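Local coordinates for protein predicted ATPase involved in replication control, Cdc46/Mcm family (Methanopyrus kandleri AV19, PDB 3F8T) that probably binds ATP and single-stranded DNA, as a homolog of the MCM helicases that unwind DNA in replication, at residues V233-E238 / A412-E417; R239-L244 / E322-G327; E253-V258 / A341-I346; I374-V379 / L487-Q492. The protein carries 2 engineered substitutions. One frame throughout, in Å; residues are numbered along the deposited sequence.

Interaction 1 (V233-E238 / A412-E417). Engineered in segment 412-417: A412 (natural residue Lys).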
loop_
_atom_site.group_PDB
_atom_site.type_symbol
_atom_site.label_atom_id
_atom_site.label_comp_id
_atom_site.label_asym_id
_atom_site.label_seq_id
_atom_site.Cartn_x
_atom_site.Cartn_y
_atom_site.Cartn_z
ATOM N N VAL A 233 -0.287 -7.997 2.259
ATOM C CA VAL A 233 -1.265 -8.231 1.182
ATOM C C VAL A 233 -2.640 -7.741 1.621
ATOM O O VAL A 233 -2.872 -7.549 2.810
ATOM C CB VAL A 233 -1.318 -9.725 0.724
ATOM C CG1 VAL A 233 0.073 -10.266 0.331
ATOM C CG2 VAL A 233 -1.909 -10.587 1.778
ATOM N N GLY A 234 -3.545 -7.543 0.660
ATOM C CA GLY A 234 -4.897 -7.030 0.927
ATOM C C GLY A 234 -5.771 -7.952 1.763
ATOM O O GLY A 234 -6.507 -7.490 2.655
ATOM N N LYS A 235 -5.687 -9.252 1.483
ATOM C CA LYS A 235 -6.450 -10.280 2.207
ATOM C C LYS A 235 -6.236 -10.166 3.723
ATOM O O LYS A 235 -5.137 -10.377 4.240
ATOM C CB LYS A 235 -6.096 -11.680 1.679
ATOM C CG LYS A 235 -6.969 -12.828 2.199
ATOM C CD LYS A 235 -6.608 -14.154 1.502
ATOM C CE LYS A 235 -7.075 -15.383 2.299
ATOM N NZ LYS A 235 -6.322 -16.626 1.902
ATOM N N ASN A 236 -7.320 -9.833 4.414
ATOM C CA ASN A 236 -7.303 -9.373 5.800
ATOM C C ASN A 236 -6.550 -10.272 6.781
ATOM O O ASN A 236 -5.732 -9.802 7.583
ATOM C CB ASN A 236 -8.758 -9.123 6.252
ATOM C CG ASN A 236 -8.955 -9.283 7.752
ATOM O OD1 ASN A 236 -8.301 -8.620 8.561
ATOM N ND2 ASN A 236 -9.878 -10.164 8.128
ATOM N N SER A 237 -6.812 -11.567 6.687
ATOM C CA SER A 237 -6.299 -12.545 7.633
ATOM C C SER A 237 -4.816 -12.910 7.426
ATOM O O SER A 237 -4.299 -13.741 8.164
ATOM C CB SER A 237 -7.156 -13.810 7.530
ATOM O OG SER A 237 -7.172 -14.265 6.181
ATOM N N GLU A 238 -4.149 -12.284 6.446
ATOM C CA GLU A 238 -2.775 -12.655 6.014
ATOM C C GLU A 238 -1.655 -11.881 6.695
ATOM O O GLU A 238 -0.523 -12.375 6.805
ATOM C CB GLU A 238 -2.591 -12.395 4.516
ATOM C CG GLU A 238 -3.566 -13.102 3.624
ATOM C CD GLU A 238 -3.304 -14.566 3.600
ATOM O OE1 GLU A 238 -2.349 -14.962 2.909
ATOM O OE2 GLU A 238 -4.030 -15.310 4.301
ATOM N N ALA A 412 -1.953 -15.176 -2.498
ATOM C CA ALA A 412 -2.783 -16.114 -1.750
ATOM C C ALA A 412 -2.301 -17.561 -1.768
ATOM O O ALA A 412 -3.014 -18.435 -2.281
ATOM C CB ALA A 412 -4.247 -16.013 -2.244
ATOM N N PRO A 413 -1.105 -17.843 -1.190
ATOM C CA PRO A 413 -0.698 -19.244 -1.157
ATOM C C PRO A 413 -1.579 -20.016 -0.184
ATOM O O PRO A 413 -2.122 -19.422 0.746
ATOM C CB PRO A 413 0.735 -19.216 -0.616
ATOM C CG PRO A 413 1.083 -17.800 -0.390
ATOM C CD PRO A 413 -0.142 -16.959 -0.505
ATOM N N GLU A 414 -1.708 -21.322 -0.415
ATOM C CA GLU A 414 -2.592 -22.177 0.378
ATOM C C GLU A 414 -1.852 -23.417 0.860
ATOM O O GLU A 414 -0.979 -23.943 0.178
ATOM C CB GLU A 414 -3.845 -22.584 -0.441
ATOM C CG GLU A 414 -4.731 -21.414 -0.942
ATOM C CD GLU A 414 -5.516 -20.682 0.153
ATOM O OE1 GLU A 414 -5.543 -21.145 1.315
ATOM O OE2 GLU A 414 -6.125 -19.631 -0.155
ATOM N N LEU A 415 -2.206 -23.872 2.060
ATOM C CA LEU A 415 -1.672 -25.118 2.592
ATOM C C LEU A 415 -1.882 -26.296 1.653
ATOM O O LEU A 415 -3.004 -26.514 1.188
ATOM C CB LEU A 415 -2.393 -25.458 3.896
ATOM C CG LEU A 415 -2.264 -24.480 5.060
ATOM C CD1 LEU A 415 -3.265 -24.870 6.187
ATOM C CD2 LEU A 415 -0.816 -24.503 5.527
ATOM N N THR A 416 -0.811 -27.048 1.394
ATOM C CA THR A 416 -0.939 -28.404 0.871
ATOM C C THR A 416 -1.469 -29.294 1.987
ATOM O O THR A 416 -1.433 -28.932 3.175
ATOM C CB THR A 416 0.387 -29.011 0.351
ATOM O OG1 THR A 416 1.286 -29.267 1.442
ATOM C CG2 THR A 416 1.050 -28.117 -0.691
ATOM N N GLU A 417 -1.968 -30.462 1.589
ATOM C CA GLU A 417 -2.485 -31.436 2.530
ATOM C C GLU A 417 -1.452 -31.743 3.614
ATOM O O GLU A 417 -1.769 -31.675 4.801
ATOM C CB GLU A 417 -2.912 -32.710 1.786
ATOM C CG GLU A 417 -4.102 -33.380 2.397
ATOM C CD GLU A 417 -3.835 -33.796 3.814
ATOM O OE1 GLU A 417 -2.791 -34.453 4.035
ATOM O OE2 GLU A 417 -4.643 -33.456 4.703
HETATM O O HOH W 1 -3.676 -16.991 1.301
#
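K235 and E414 meet at the ends of their side chains, while the backbones stay apart: the nearest CA atoms, those of K235 and A412, are 7.9 Å from each other. K235 lies in the loop between helix 219-229 and strand 242-245. E414 belongs to the short strand 414-415. The lysine CG is anti to the backbone N (chi1 -171°) and the rest of its chain is extended, which carries the ammonium across to the other segment. There K235 NZ forms a long salt bridge of 3.6 Å with E414 OE2. The glutamate bends at chi2 (-71°) and brings its carboxylate back to the lysine. K235 NZ also pairs with OE2 of E238, in its own loop, at 3.6 Å.

A water joins the same group. It accepts from K235 NZ at 2.7 Å and donates to E238 OE1 and to the backbone P413 O, each at 2.9 Å. The contact is therefore partly direct and partly through water. The loop turns back on itself, with E238 N bonded to K235 O at 3.1 Å. E238 has further salt bridges to R464 and K460 of helix 449-465. A412 is an engineered residue, lysine in the natural protein. The arrangement is a surface salt-bridge network between the P-loop ATPase part of an MCM protein and its AAA lid.

Interaction 2 (R239-L244 / E322-G327)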
loop_
_atom_site.group_PDB
_atom_site.type_symbol
_atom_site.label_atom_id
_atom_site.label_comp_id
_atom_site.label_asym_id
_atom_site.label_seq_id
_atom_site.Cartn_x
_atom_site.Cartn_y
_atom_site.Cartn_z
ATOM N N ARG A 239 -1.970 -10.651 7.095
ATOM C CA ARG A 239 -0.964 -9.695 7.528
ATOM C C ARG A 239 -0.454 -10.028 8.929
ATOM O O ARG A 239 -1.246 -10.411 9.797
ATOM C CB ARG A 239 -1.560 -8.285 7.477
ATOM C CG ARG A 239 -1.889 -7.840 6.042
ATOM C CD ARG A 239 -2.452 -6.436 5.994
ATOM N NE ARG A 239 -3.754 -6.322 6.645
ATOM C CZ ARG A 239 -4.911 -6.657 6.079
ATOM N NH1 ARG A 239 -4.958 -7.153 4.834
ATOM N NH2 ARG A 239 -6.026 -6.500 6.763
ATOM N N LEU A 240 0.855 -9.862 9.136
ATOM C CA LEU A 240 1.499 -10.143 10.415
ATOM C C LEU A 240 1.796 -8.872 11.175
ATOM O O LEU A 240 2.233 -7.877 10.591
ATOM C CB LEU A 240 2.809 -10.925 10.225
ATOM C CG LEU A 240 2.699 -12.412 9.864
ATOM C CD1 LEU A 240 3.902 -12.849 9.060
ATOM C CD2 LEU A 240 2.570 -13.246 11.117
ATOM N N HIS A 241 1.587 -8.921 12.488
ATOM C CA HIS A 241 1.865 -7.785 13.368
ATOM C C HIS A 241 2.919 -8.184 14.379
ATOM O O HIS A 241 2.815 -9.244 15.015
ATOM C CB HIS A 241 0.578 -7.322 14.050
ATOM C CG HIS A 241 -0.561 -7.114 13.088
ATOM N ND1 HIS A 241 -0.510 -6.175 12.079
ATOM C CD2 HIS A 241 -1.753 -7.741 12.958
ATOM C CE1 HIS A 241 -1.631 -6.221 11.379
ATOM N NE2 HIS A 241 -2.400 -7.168 11.884
ATOM N N VAL A 242 3.945 -7.356 14.495
ATOM C CA VAL A 242 5.151 -7.704 15.265
ATOM C C VAL A 242 5.458 -6.563 16.226
ATOM O O VAL A 242 5.449 -5.394 15.834
ATOM C CB VAL A 242 6.379 -8.001 14.333
ATOM C CG1 VAL A 242 7.635 -8.307 15.148
ATOM C CG2 VAL A 242 6.101 -9.202 13.396
ATOM N N LEU A 243 5.715 -6.909 17.487
ATOM C CA LEU A 243 6.144 -5.937 18.486
ATOM C C LEU A 243 7.613 -6.185 18.821
ATOM O O LEU A 243 7.961 -7.272 19.275
ATOM C CB LEU A 243 5.307 -6.085 19.760
ATOM C CG LEU A 243 5.697 -5.222 20.982
ATOM C CD1 LEU A 243 5.707 -3.737 20.632
ATOM C CD2 LEU A 243 4.747 -5.514 22.151
ATOM N N LEU A 244 8.450 -5.181 18.584
ATOM C CA LEU A 244 9.846 -5.192 19.025
ATOM C C LEU A 244 9.937 -4.661 20.441
ATOM O O LEU A 244 9.473 -3.550 20.724
ATOM C CB LEU A 244 10.682 -4.287 18.140
ATOM C CG LEU A 244 10.918 -4.548 16.667
ATOM C CD1 LEU A 244 12.088 -3.679 16.238
ATOM C CD2 LEU A 244 11.222 -6.016 16.408
ATOM N N GLU A 322 -8.328 -2.189 15.610
ATOM C CA GLU A 322 -9.206 -2.243 14.443
ATOM C C GLU A 322 -8.404 -2.448 13.152
ATOM O O GLU A 322 -8.765 -3.303 12.329
ATOM C CB GLU A 322 -10.092 -0.999 14.336
ATOM C CG GLU A 322 -11.175 -1.144 13.245
ATOM C CD GLU A 322 -11.923 0.133 12.954
ATOM O OE1 GLU A 322 -12.067 0.966 13.870
ATOM O OE2 GLU A 322 -12.382 0.290 11.799
ATOM N N ALA A 323 -7.323 -1.685 12.986
ATOM C CA ALA A 323 -6.467 -1.828 11.809
ATOM C C ALA A 323 -5.856 -3.226 11.749
ATOM O O ALA A 323 -5.759 -3.818 10.670
ATOM C CB ALA A 323 -5.374 -0.758 11.786
ATOM N N MET A 324 -5.456 -3.753 12.909
ATOM C CA MET A 324 -4.792 -5.052 12.982
ATOM C C MET A 324 -5.738 -6.211 12.729
ATOM O O MET A 324 -5.388 -7.142 11.989
ATOM C CB MET A 324 -4.100 -5.247 14.343
ATOM C CG MET A 324 -2.939 -4.290 14.571
ATOM S SD MET A 324 -2.522 -4.144 16.334
ATOM C CE MET A 324 -1.556 -5.620 16.502
ATOM N N ASP A 325 -6.912 -6.158 13.361
ATOM C CA ASP A 325 -7.919 -7.232 13.266
ATOM C C ASP A 325 -8.740 -7.183 11.981
ATOM O O ASP A 325 -9.033 -8.225 11.395
ATOM C CB ASP A 325 -8.920 -7.160 14.424
ATOM C CG ASP A 325 -8.312 -7.488 15.768
ATOM O OD1 ASP A 325 -7.118 -7.872 15.833
ATOM O OD2 ASP A 325 -9.040 -7.355 16.778
ATOM N N LYS A 326 -9.141 -5.977 11.575
ATOM C CA LYS A 326 -10.127 -5.812 10.502
ATOM C C LYS A 326 -9.581 -5.088 9.261
ATOM O O LYS A 326 -10.225 -5.085 8.205
ATOM C CB LYS A 326 -11.384 -5.103 11.038
ATOM C CG LYS A 326 -12.074 -5.811 12.217
ATOM C CD LYS A 326 -13.066 -4.887 12.914
ATOM C CE LYS A 326 -13.704 -5.533 14.149
ATOM N NZ LYS A 326 -14.090 -6.971 13.926
ATOM N N GLY A 327 -8.390 -4.492 9.369
ATOM C CA GLY A 327 -7.792 -3.767 8.237
ATOM C C GLY A 327 -8.492 -2.475 7.842
ATOM O O GLY A 327 -8.419 -2.037 6.673
HETATM O O HOH W 2 -4.089 -5.152 9.006
HETATM O O HOH W 3 -6.135 -7.222 9.178
#
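The H241 ring lies against M324, with CB of the methionine over one of its faces. In the P-loop NTPase fold this joins the residue just before strand 242-245 of the parallel sheet to the C-terminal part of helix 314-326. M324 CB is 3.8 Å from the ring centroid and 23° off the ring normal, a CH-pi contact. The methionine bends at chi3 (81°), and its CE curls back to within 3.7 Å of H241 CB. On the opposite face of the ring lies R239 O, offset toward the rim.

The same two residues share a hydrogen bond. H241 NE2 donates to the backbone M324 O at 3.0 Å, with an N-H...O angle of 140°. The acceptor is tilted out of the ring plane. H241 ND1 is bonded to V342 N of strand 341-346, so both ring nitrogens are held and the rotation of the ring is fixed.

R239 reaches the end of the helix. Its guanidinium gives NH1 to the carbonyls of V233 and G234, and NH2 comes obliquely to G327 CA at 3.6 Å. A water at the guanidinium edge accepts from R239 NE at 2.7 Å and donates to A323 O at 2.7 Å.

Interaction 3 (E253-V258 / A341-I346)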
loop_
_atom_site.group_PDB
_atom_site.type_symbol
_atom_site.label_atom_id
_atom_site.label_comp_id
_atom_site.label_asym_id
_atom_site.label_seq_id
_atom_site.Cartn_x
_atom_site.Cartn_y
_atom_site.Cartn_z
ATOM N N GLU A 253 16.030 2.577 14.930
ATOM C CA GLU A 253 16.859 2.352 13.748
ATOM C C GLU A 253 16.260 1.225 12.902
ATOM O O GLU A 253 16.214 1.340 11.691
ATOM C CB GLU A 253 18.295 2.009 14.155
ATOM C CG GLU A 253 19.273 1.901 12.980
ATOM C CD GLU A 253 19.179 0.589 12.224
ATOM O OE1 GLU A 253 18.728 -0.422 12.810
ATOM O OE2 GLU A 253 19.558 0.563 11.029
ATOM N N ILE A 254 15.821 0.149 13.545
ATOM C CA ILE A 254 15.211 -0.984 12.831
ATOM C C ILE A 254 13.927 -0.539 12.068
ATOM O O ILE A 254 13.817 -0.735 10.855
ATOM C CB ILE A 254 14.981 -2.187 13.758
ATOM C CG1 ILE A 254 16.343 -2.772 14.176
ATOM C CG2 ILE A 254 14.175 -3.297 13.041
ATOM C CD1 ILE A 254 16.300 -3.702 15.373
ATOM N N LEU A 255 12.996 0.098 12.778
ATOM C CA LEU A 255 11.745 0.567 12.150
ATOM C C LEU A 255 12.019 1.484 10.960
ATOM O O LEU A 255 11.431 1.316 9.888
ATOM C CB LEU A 255 10.859 1.283 13.191
ATOM C CG LEU A 255 9.865 0.451 14.004
ATOM C CD1 LEU A 255 10.531 -0.688 14.752
ATOM C CD2 LEU A 255 9.076 1.342 14.986
ATOM N N HIS A 256 12.917 2.454 11.147
ATOM C CA HIS A 256 13.277 3.383 10.070
ATOM C C HIS A 256 13.938 2.656 8.903
ATOM O O HIS A 256 13.659 2.953 7.738
ATOM C CB HIS A 256 14.217 4.476 10.583
ATOM C CG HIS A 256 13.525 5.579 11.325
ATOM N ND1 HIS A 256 12.564 6.378 10.743
ATOM C CD2 HIS A 256 13.685 6.043 12.585
ATOM C CE1 HIS A 256 12.139 7.267 11.623
ATOM N NE2 HIS A 256 12.811 7.091 12.747
ATOM N N HIS A 257 14.827 1.714 9.232
ATOM C CA HIS A 257 15.512 0.904 8.228
ATOM C C HIS A 257 14.521 0.130 7.336
ATOM O O HIS A 257 14.564 0.227 6.089
ATOM C CB HIS A 257 16.506 -0.049 8.900
ATOM C CG HIS A 257 17.232 -0.931 7.932
ATOM N ND1 HIS A 257 17.742 -0.459 6.740
ATOM C CD2 HIS A 257 17.519 -2.250 7.973
ATOM C CE1 HIS A 257 18.318 -1.455 6.088
ATOM N NE2 HIS A 257 18.199 -2.552 6.817
ATOM N N VAL A 258 13.608 -0.593 7.977
ATOM C CA VAL A 258 12.598 -1.371 7.252
ATOM C C VAL A 258 11.772 -0.464 6.327
ATOM O O VAL A 258 11.627 -0.740 5.135
ATOM C CB VAL A 258 11.669 -2.173 8.214
ATOM C CG1 VAL A 258 10.459 -2.701 7.439
ATOM C CG2 VAL A 258 12.432 -3.324 8.887
ATOM N N ALA A 341 0.499 -3.868 7.961
ATOM C CA ALA A 341 1.142 -4.801 8.880
ATOM C C ALA A 341 1.786 -3.908 9.939
ATOM O O ALA A 341 2.588 -3.038 9.605
ATOM C CB ALA A 341 2.193 -5.638 8.124
ATOM N N VAL A 342 1.412 -4.098 11.200
ATOM C CA VAL A 342 1.870 -3.209 12.260
ATOM C C VAL A 342 3.215 -3.697 12.822
ATOM O O VAL A 342 3.311 -4.803 13.374
ATOM C CB VAL A 342 0.832 -3.072 13.378
ATOM C CG1 VAL A 342 1.413 -2.280 14.571
ATOM C CG2 VAL A 342 -0.449 -2.389 12.834
ATOM N N LEU A 343 4.224 -2.857 12.646
ATOM C CA LEU A 343 5.551 -3.062 13.235
ATOM C C LEU A 343 5.729 -2.036 14.337
ATOM O O LEU A 343 6.047 -0.886 14.082
ATOM C CB LEU A 343 6.657 -2.924 12.190
ATOM C CG LEU A 343 8.098 -2.987 12.777
ATOM C CD1 LEU A 343 8.341 -4.280 13.546
ATOM C CD2 LEU A 343 9.075 -2.841 11.674
ATOM N N ALA A 344 5.507 -2.471 15.563
ATOM C CA ALA A 344 5.540 -1.581 16.711
ATOM C C ALA A 344 6.836 -1.792 17.489
ATOM O O ALA A 344 7.492 -2.826 17.345
ATOM C CB ALA A 344 4.370 -1.843 17.583
ATOM N N ALA A 345 7.213 -0.780 18.270
ATOM C CA ALA A 345 8.354 -0.873 19.180
ATOM C C ALA A 345 7.980 -0.340 20.557
ATOM O O ALA A 345 7.292 0.686 20.684
ATOM C CB ALA A 345 9.535 -0.133 18.608
ATOM N N ILE A 346 8.445 -1.033 21.592
ATOM C CA ILE A 346 8.187 -0.614 22.970
ATOM C C ILE A 346 9.466 -0.717 23.791
ATOM O O ILE A 346 10.262 -1.649 23.608
ATOM C CB ILE A 346 7.065 -1.450 23.631
ATOM C CG1 ILE A 346 6.603 -0.817 24.940
ATOM C CG2 ILE A 346 7.508 -2.914 23.877
ATOM C CD1 ILE A 346 5.205 -1.252 25.379
#
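L255 projects from helix 248-261 onto strand 341-346 and lies across L343 and A345. Its CB points toward the strand. One atom further, L255 CG is 4.0 Å from the carbonyl oxygen L343 O. Both methyls reach A345 CB, L255 CD2 at 3.9 Å. L255 CD1 also rests on L343 CG at 3.9 Å, and L255 CD2 lies near L343 O. The leucine tip thus sits on two residues of the same strand face, with A344 between them pointing away.

L343 comes from the strand to meet it. Its CG is anti to the backbone N (chi1 174°), and the side chain crosses that of L255 at an angle. Its CD2 also approaches V258 CB at 4.4 Å, one turn along the helix. No hydrogen bond links the two segments, and the contact is apolar.

The helix and strand axes approach to 9.4 Å and run nearly antiparallel, at 159°. Helix 248-261 is the crossover from strand 242-245 to strand 266-270 of the parallel sheet. L255 also touches L244 and D307 in strands 242-245 and 303-307, while L343 touches L225 and Q228 of the neighbouring helix 219-229.

Interaction 4 (I374-V379 / L487-Q492)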
loop_
_atom_site.group_PDB
_atom_site.type_symbol
_atom_site.label_atom_id
_atom_site.label_comp_id
_atom_site.label_asym_id
_atom_site.label_seq_id
_atom_site.Cartn_x
_atom_site.Cartn_y
_atom_site.Cartn_z
ATOM N N ILE A 374 6.197 -11.210 19.528
ATOM C CA ILE A 374 6.957 -10.192 20.224
ATOM C C ILE A 374 8.421 -10.579 20.132
ATOM O O ILE A 374 8.793 -11.697 20.479
ATOM C CB ILE A 374 6.540 -10.012 21.707
ATOM C CG1 ILE A 374 5.016 -9.844 21.815
ATOM C CG2 ILE A 374 7.342 -8.827 22.317
ATOM C CD1 ILE A 374 4.474 -9.660 23.249
ATOM N N ALA A 375 9.229 -9.660 19.629
ATOM C CA ALA A 375 10.661 -9.877 19.466
ATOM C C ALA A 375 11.413 -9.162 20.595
ATOM O O ALA A 375 11.564 -7.926 20.589
ATOM C CB ALA A 375 11.104 -9.380 18.105
ATOM N N PHE A 376 11.839 -9.947 21.582
ATOM C CA PHE A 376 12.575 -9.439 22.733
ATOM C C PHE A 376 14.033 -9.345 22.355
ATOM O O PHE A 376 14.716 -10.366 22.244
ATOM C CB PHE A 376 12.395 -10.349 23.956
ATOM C CG PHE A 376 10.967 -10.499 24.399
ATOM C CD1 PHE A 376 10.200 -11.584 23.972
ATOM C CD2 PHE A 376 10.388 -9.558 25.240
ATOM C CE1 PHE A 376 8.873 -11.711 24.365
ATOM C CE2 PHE A 376 9.078 -9.681 25.637
ATOM C CZ PHE A 376 8.314 -10.759 25.200
ATOM N N LEU A 377 14.504 -8.124 22.118
ATOM C CA LEU A 377 15.890 -7.916 21.704
ATOM C C LEU A 377 16.824 -8.171 22.892
ATOM O O LEU A 377 16.441 -7.949 24.040
ATOM C CB LEU A 377 16.087 -6.498 21.152
ATOM C CG LEU A 377 15.092 -5.929 20.132
ATOM C CD1 LEU A 377 15.647 -4.648 19.537
ATOM C CD2 LEU A 377 14.784 -6.929 19.032
ATOM N N GLY A 378 18.036 -8.648 22.618
ATOM C CA GLY A 378 18.970 -9.022 23.693
ATOM C C GLY A 378 18.611 -10.365 24.315
ATOM O O GLY A 378 19.375 -10.916 25.123
ATOM N N VAL A 379 17.443 -10.879 23.926
ATOM C CA VAL A 379 16.945 -12.226 24.265
ATOM C C VAL A 379 16.410 -12.313 25.689
ATOM O O VAL A 379 15.195 -12.185 25.910
ATOM C CB VAL A 379 17.981 -13.356 23.942
ATOM C CG1 VAL A 379 17.621 -14.664 24.643
ATOM C CG2 VAL A 379 18.083 -13.571 22.433
ATOM N N LEU A 487 7.240 -17.534 22.177
ATOM C CA LEU A 487 6.555 -18.051 23.367
ATOM C C LEU A 487 7.536 -18.410 24.491
ATOM O O LEU A 487 7.263 -18.155 25.679
ATOM C CB LEU A 487 5.695 -19.256 23.008
ATOM C CG LEU A 487 4.479 -19.018 22.104
ATOM C CD1 LEU A 487 3.830 -20.353 21.788
ATOM C CD2 LEU A 487 3.458 -18.047 22.713
ATOM N N GLU A 488 8.668 -18.983 24.105
ATOM C CA GLU A 488 9.674 -19.434 25.054
ATOM C C GLU A 488 10.475 -18.288 25.638
ATOM O O GLU A 488 10.624 -18.202 26.860
ATOM C CB GLU A 488 10.564 -20.521 24.436
ATOM C CG GLU A 488 9.825 -21.867 24.351
ATOM C CD GLU A 488 10.413 -22.855 23.334
ATOM O OE1 GLU A 488 11.624 -22.774 23.029
ATOM O OE2 GLU A 488 9.652 -23.735 22.858
ATOM N N THR A 489 10.949 -17.389 24.781
ATOM C CA THR A 489 11.718 -16.226 25.226
ATOM C C THR A 489 10.902 -15.261 26.087
ATOM O O THR A 489 11.452 -14.615 26.988
ATOM C CB THR A 489 12.355 -15.466 24.058
ATOM O OG1 THR A 489 11.326 -14.942 23.196
ATOM C CG2 THR A 489 13.258 -16.391 23.257
ATOM N N ALA A 490 9.595 -15.186 25.827
ATOM C CA ALA A 490 8.677 -14.347 26.612
ATOM C C ALA A 490 8.699 -14.670 28.110
ATOM O O ALA A 490 8.477 -13.783 28.951
ATOM C CB ALA A 490 7.265 -14.477 26.086
ATOM N N MET A 491 8.957 -15.939 28.422
ATOM C CA MET A 491 8.866 -16.465 29.779
ATOM C C MET A 491 10.217 -16.871 30.378
ATOM O O MET A 491 10.274 -17.286 31.532
ATOM C CB MET A 491 7.924 -17.676 29.814
ATOM C CG MET A 491 6.484 -17.381 29.441
ATOM S SD MET A 491 5.693 -16.186 30.541
ATOM C CE MET A 491 4.976 -17.235 31.799
ATOM N N GLN A 492 11.299 -16.755 29.613
ATOM C CA GLN A 492 12.609 -17.209 30.098
ATOM C C GLN A 492 13.284 -16.233 31.071
ATOM O O GLN A 492 13.176 -15.012 30.932
ATOM C CB GLN A 492 13.536 -17.573 28.939
ATOM C CG GLN A 492 14.210 -16.397 28.265
ATOM C CD GLN A 492 15.516 -16.798 27.619
ATOM O OE1 GLN A 492 15.534 -17.521 26.619
ATOM N NE2 GLN A 492 16.627 -16.338 28.194
#
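F376 and T489 are brought together by two first torsions. The phenyl CG is anti to the carbonyl carbon (chi1 -60°), which directs the ring from the strand toward the helix. The threonine OG1 sits between the backbone N and the carbonyl carbon (chi1 63°), and this places it near the ring, 3.6 Å from F376 CD1. T489 OG1 is hydrogen-bonded to the backbone W485 O, one turn back.

A490 meets the ring further along, obliquely. F376 CE1 is 3.5 Å from A490 CA and 3.6 Å from A490 CB, and F376 CZ also touches both atoms. I374 CG2, from the same strand, lies over one face of the ring, offset toward the rim. P357 and I361 pack on F376 as well.

Strand 373-376 is the outermost strand, within this chain, on one side of the parallel sheet of the P-loop ATPase fold. Helix 473-489 is the last helix of the modelled chain, and its C-terminal end and the residues after it pack on this strand. After F376 the strand leaves through a type II beta turn, closed by V379 N to F376 O at 3.2 Å. G378 is in this turn and has positive phi. The turn brings V379 to Q492, where V379 CG1 meets the end of the glutamine amide, 4.0 Å from Q492 NE2.

In the fold
Interactions 2, 3 and 4 all reach the parallel sheet of the P-loop ATPase fold. Strand 242-245 of interaction 2 lies between strand 341-346 of interaction 3 and strand 373-376 of interaction 4. The centres of 2 and 3 are about 13 Å apart, those of 2 and 4 about 19 Å. Interaction 1 is at the surface, with its centre about 15 Å from that of interaction 2, and the two touch where R239 reaches G234. Along the chain, interactions 2 and 3 fall between the two segments of interaction 1, whereas 1 and 4 alternate. Their centres are about 27 Å apart. Both bring later parts of the chain back to the ATPase core, at separate places.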